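Local atomic coordinates of glycosyl transferase family 9 (Veillonella parvula, PDB entry 3TOV), a protein that probably transfers a sugar, as heptosyltransferases of family 9 do, from a nucleotide-activated donor to an acceptor, using a two-domain GT-B fold. Residues A[25-30]-A[155-160]. Residues are numbered along the deposited sequence; the frame is centred on the assembly and turned at random.
Sequences TTPFLE and TSNSGL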
loop_
_atom_site.group_PDB
_atom_site.type_symbol
_atom_site.label_atom_id
_atom_site.label_comp_id
_atom_site.label_asym_id
_atom_site.label_seq_id
_atom_site.Cartn_x
_atom_site.Cartn_y
_atom_site.Cartn_z
ATOM N N THR A 25 -3.180 6.985 0.396
ATOM C CA THR A 25 -3.444 8.400 0.628
ATOM C C THR A 25 -2.396 9.233 -0.087
ATOM O O THR A 25 -2.420 10.465 -0.039
ATOM C CB THR A 25 -3.388 8.763 2.119
ATOM O OG1 THR A 25 -2.039 8.645 2.601
ATOM C CG2 THR A 25 -4.301 7.866 2.925
ATOM N N THR A 26 -1.472 8.557 -0.751
ATOM C CA THR A 26 -0.299 9.229 -1.278
ATOM C C THR A 26 -0.534 10.041 -2.573
ATOM O O THR A 26 0.102 11.089 -2.768
ATOM C CB THR A 26 0.886 8.241 -1.402
ATOM O OG1 THR A 26 2.105 8.924 -1.089
ATOM C CG2 THR A 26 0.964 7.626 -2.792
ATOM N N PRO A 27 -1.452 9.573 -3.449
ATOM C CA PRO A 27 -1.809 10.300 -4.675
ATOM C C PRO A 27 -2.678 11.525 -4.359
ATOM O O PRO A 27 -2.545 12.583 -4.980
ATOM C CB PRO A 27 -2.630 9.270 -5.466
ATOM C CG PRO A 27 -2.414 7.969 -4.799
ATOM C CD PRO A 27 -2.187 8.299 -3.368
ATOM N N PHE A 28 -3.581 11.358 -3.401
ATOM C CA PHE A 28 -4.271 12.478 -2.781
ATOM C C PHE A 28 -3.289 13.583 -2.321
ATOM O O PHE A 28 -3.551 14.788 -2.458
ATOM C CB PHE A 28 -5.087 11.937 -1.606
ATOM C CG PHE A 28 -5.479 12.969 -0.600
ATOM C CD1 PHE A 28 -6.766 13.475 -0.578
ATOM C CD2 PHE A 28 -4.570 13.419 0.340
ATOM C CE1 PHE A 28 -7.134 14.423 0.359
ATOM C CE2 PHE A 28 -4.932 14.369 1.277
ATOM C CZ PHE A 28 -6.216 14.871 1.289
ATOM N N LEU A 29 -2.151 13.166 -1.782
ATOM C CA LEU A 29 -1.161 14.112 -1.291
ATOM C C LEU A 29 -0.442 14.853 -2.396
ATOM O O LEU A 29 0.139 15.920 -2.159
ATOM C CB LEU A 29 -0.128 13.389 -0.454
ATOM C CG LEU A 29 -0.484 13.292 1.009
ATOM C CD1 LEU A 29 0.583 12.487 1.683
ATOM C CD2 LEU A 29 -0.558 14.693 1.556
ATOM N N GLU A 30 -0.430 14.256 -3.583
ATOM C CA GLU A 30 0.144 14.914 -4.744
ATOM C C GLU A 30 -0.856 15.940 -5.233
ATOM O O GLU A 30 -0.500 17.080 -5.536
ATOM C CB GLU A 30 0.429 13.916 -5.851
ATOM C CG GLU A 30 0.780 14.571 -7.175
ATOM C CD GLU A 30 0.871 13.572 -8.334
ATOM O OE1 GLU A 30 0.365 12.431 -8.191
ATOM O OE2 GLU A 30 1.456 13.928 -9.386
ATOM N N THR A 155 -7.082 16.655 -10.869
ATOM C CA THR A 155 -6.900 15.508 -9.994
ATOM C C THR A 155 -5.929 14.490 -10.595
ATOM O O THR A 155 -5.584 13.490 -9.967
ATOM C CB THR A 155 -8.255 14.841 -9.627
ATOM O OG1 THR A 155 -8.884 14.329 -10.805
ATOM C CG2 THR A 155 -9.183 15.842 -8.972
ATOM N N SER A 156 -5.473 14.776 -11.806
ATOM C CA SER A 156 -4.572 13.898 -12.533
ATOM C C SER A 156 -3.302 13.601 -11.767
ATOM O O SER A 156 -2.324 14.326 -11.909
ATOM C CB SER A 156 -4.167 14.585 -13.825
ATOM O OG SER A 156 -3.882 15.955 -13.576
ATOM N N ASN A 157 -3.289 12.533 -10.981
ATOM C CA ASN A 157 -2.088 12.176 -10.239
ATOM C C ASN A 157 -1.298 11.071 -10.927
ATOM O O ASN A 157 -1.764 10.496 -11.902
ATOM C CB ASN A 157 -2.456 11.730 -8.835
ATOM C CG ASN A 157 -3.044 10.343 -8.810
ATOM O OD1 ASN A 157 -2.316 9.347 -8.751
ATOM N ND2 ASN A 157 -4.369 10.263 -8.852
ATOM N N SER A 158 -0.118 10.754 -10.392
ATOM C CA SER A 158 0.768 9.749 -10.983
ATOM C C SER A 158 0.981 8.502 -10.123
ATOM O O SER A 158 2.084 7.967 -10.040
ATOM C CB SER A 158 2.110 10.372 -11.303
ATOM O OG SER A 158 2.422 11.322 -10.317
ATOM N N GLY A 159 -0.086 8.028 -9.502
ATOM C CA GLY A 159 -0.045 6.746 -8.836
ATOM C C GLY A 159 0.531 6.845 -7.451
ATOM O O GLY A 159 0.882 7.930 -6.990
ATOM N N LEU A 160 0.604 5.696 -6.788
ATOM C CA LEU A 160 1.240 5.581 -5.484
ATOM C C LEU A 160 2.749 5.789 -5.584
ATOM O O LEU A 160 3.387 5.509 -6.611
ATOM C CB LEU A 160 0.962 4.214 -4.880
ATOM C CG LEU A 160 -0.424 3.628 -5.116
ATOM C CD1 LEU A 160 -0.459 2.194 -4.616
ATOM C CD2 LEU A 160 -1.484 4.441 -4.430
#
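E30 OE1 is the best-held polar atom between 25-30 and 155-160, gripped by one hydrogen bond: the backbone N of S158 reaches it at 2.8 Å, on the syn lone pair and nearly straight, with an N-H...O angle of 164°. S158 OG donates to E30 OE2 at 2.9 Å, arriving from above the carboxylate plane, so two bonds in all hold the carboxylate. What brings the acid there is its torsions: CG is anti to the backbone N (chi1 169°) and the chain stays extended beyond it. An alanine in place of E30 would remove both acceptors and would probably leave the loop around S158 less firmly fixed to the helix. N157, its CG in the crowded position between backbone N and carbonyl carbon (chi1 75°), crosses E30 at about a right angle. Its OD1 accepts in the carbonyl plane from G159 N at 2.7 Å, closing an Asx turn, while ND2 bonds to Y298 OH. P27 CB lies 3.3 Å from N157 OD1, and P27 CG meets L160 CD2 at 3.7 Å, the two side chains pointing the same way. Alongside, T26 CG2 rests 3.4 Å from L160 CA. The contact thus joins the first turn of helix 26-35, in the N-terminal Rossmann-like domain, to a loop that also touches Y298, H274 and I277 of the second sheet domain, where the two GT-B domains meet. Its chemistry divides accordingly: buried apolar groups pack near the helix start, and one turn on, a partly exposed carboxylate, probably ionised, accepts hydrogen bonds from neutral donors.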